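Side-chain contact in odorant binding protein 4 (PDB 6JPM), which probably binds small odorant molecules, as other secreted proteins of the PBP/GOBP family do, in a predatory lacewing: residues T22-D26 with E27-N31. Numbering follows the deposited sequence.
Sequences TKVTD and EQINN
Thr25 and Gln28 grip each other reciprocally at the start of helix 26-32, forming a capping box. Thr25 OG1, set between its own backbone N and carbonyl carbon (chi1 69°), accepts the backbone N-H of Gln28, with Gln28 N to Thr25 OG1 at 3.1 Å. In return the Gln28 chain, extended beyond CG, runs back past the threonine, the two side chains crossing at about a right angle. Gln28 OE1 accepts the backbone N-H of Thr25, 3.0 Å from N to OE1, on a lone pair in the carbonyl plane, and the N-H points almost straight at it (168°). The far end of this amide is held as well: Gln28 NE2 donates to Asp38 and Asp40, which fixes how the flat group is turned.

Packing is close on the inner side. Val24 CG2 lies against Gln28 OE1 at 3.4 Å, while its other methyl, CG1, meets Ile29 CD1 at 3.8 Å. Met43 and Tyr46 of helix 41-53 cover the valine, and Arg15 and Gln19 of helix 4-22 border the isoleucine. Helical bonding begins here, Ile29 N reaching Thr25 O at 3.1 Å and Asn30 N reaching Asp26 O at 2.9 Å.

The outer side, by contrast, is exposed and looser at Glu27, which leads its carboxylate away from the loop. Asp26, although exposed, is tied through OD1 by a salt bridge to Arg15 and a hydrogen bond from Gln19. With the backbone N-H groups of Thr25 and Gln28 both met by side-chain oxygens, the helix start is well capped, and Asp26 and Glu27 add acidic groups that could complement the helix dipole, the charge of Asp26 probably being partly offset by Arg15.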
# COMPACT_ATOMS: atom_id res chain seq x y z
N THR A 22 8.10 5.86 -11.58
CA THR A 22 8.32 4.42 -11.80
C THR A 22 7.89 3.95 -13.19
O THR A 22 8.23 2.86 -13.48
CB THR A 22 7.58 3.61 -10.73
OG1 THR A 22 6.17 3.82 -10.82
CG2 THR A 22 8.10 3.90 -9.34
N LYS A 23 7.08 4.73 -13.89
CA LYS A 23 6.53 4.41 -15.22
C LYS A 23 5.62 3.19 -15.20
O LYS A 23 5.39 2.56 -16.25
CB LYS A 23 7.64 4.22 -16.25
CG LYS A 23 8.45 5.47 -16.45
CD LYS A 23 7.65 6.55 -17.11
CE LYS A 23 7.55 6.26 -18.60
NZ LYS A 23 8.80 5.65 -19.12
N VAL A 24 5.06 2.85 -14.04
CA VAL A 24 3.98 1.87 -14.02
C VAL A 24 2.85 2.40 -14.90
O VAL A 24 2.64 3.62 -14.99
CB VAL A 24 3.56 1.64 -12.56
CG1 VAL A 24 2.97 2.91 -11.94
CG2 VAL A 24 2.61 0.46 -12.44
N THR A 25 2.14 1.51 -15.59
CA THR A 25 1.06 1.96 -16.46
C THR A 25 -0.26 2.02 -15.68
O THR A 25 -0.43 1.40 -14.62
CB THR A 25 0.89 1.04 -17.69
OG1 THR A 25 0.39 -0.25 -17.31
CG2 THR A 25 2.22 0.88 -18.47
N ASP A 26 -1.22 2.76 -16.25
CA ASP A 26 -2.57 2.82 -15.70
C ASP A 26 -3.19 1.43 -15.59
O ASP A 26 -3.84 1.11 -14.59
CB ASP A 26 -3.48 3.70 -16.57
CG ASP A 26 -3.23 5.18 -16.40
OD1 ASP A 26 -2.34 5.58 -15.60
OD2 ASP A 26 -3.93 5.96 -17.08
N GLU A 27 -3.03 0.60 -16.62
CA GLU A 27 -3.61 -0.74 -16.57
C GLU A 27 -2.95 -1.59 -15.49
O GLU A 27 -3.63 -2.40 -14.84
CB GLU A 27 -3.51 -1.44 -17.92
CG GLU A 27 -4.16 -2.81 -17.89
CD GLU A 27 -4.38 -3.41 -19.27
OE1 GLU A 27 -3.59 -3.10 -20.18
OE2 GLU A 27 -5.34 -4.19 -19.43
N GLN A 28 -1.64 -1.46 -15.30
CA GLN A 28 -0.97 -2.21 -14.23
C GLN A 28 -1.55 -1.84 -12.87
O GLN A 28 -1.82 -2.72 -12.05
CB GLN A 28 0.53 -1.94 -14.24
CG GLN A 28 1.30 -2.75 -15.28
CD GLN A 28 2.76 -2.43 -15.26
OE1 GLN A 28 3.15 -1.26 -15.32
NE2 GLN A 28 3.60 -3.48 -15.13
N ILE A 29 -1.76 -0.55 -12.62
CA ILE A 29 -2.36 -0.11 -11.36
C ILE A 29 -3.78 -0.62 -11.24
O ILE A 29 -4.20 -1.07 -10.16
CB ILE A 29 -2.30 1.42 -11.23
CG1 ILE A 29 -0.85 1.89 -11.07
CG2 ILE A 29 -3.17 1.88 -10.06
CD1 ILE A 29 -0.69 3.42 -11.18
N ASN A 30 -4.57 -0.51 -12.33
CA ASN A 30 -5.95 -0.96 -12.32
C ASN A 30 -6.04 -2.47 -12.09
O ASN A 30 -6.89 -2.95 -11.32
CB ASN A 30 -6.66 -0.56 -13.63
CG ASN A 30 -6.84 0.97 -13.77
OD1 ASN A 30 -6.78 1.70 -12.77
ND2 ASN A 30 -7.07 1.45 -15.00
N ASN A 31 -5.20 -3.25 -12.78
CA ASN A 31 -5.11 -4.68 -12.51
C ASN A 31 -4.85 -4.95 -11.03
O ASN A 31 -5.50 -5.80 -10.42
CB ASN A 31 -4.02 -5.31 -13.37
CG ASN A 31 -4.46 -5.51 -14.80
OD1 ASN A 31 -5.65 -5.52 -15.10
ND2 ASN A 31 -3.50 -5.66 -15.69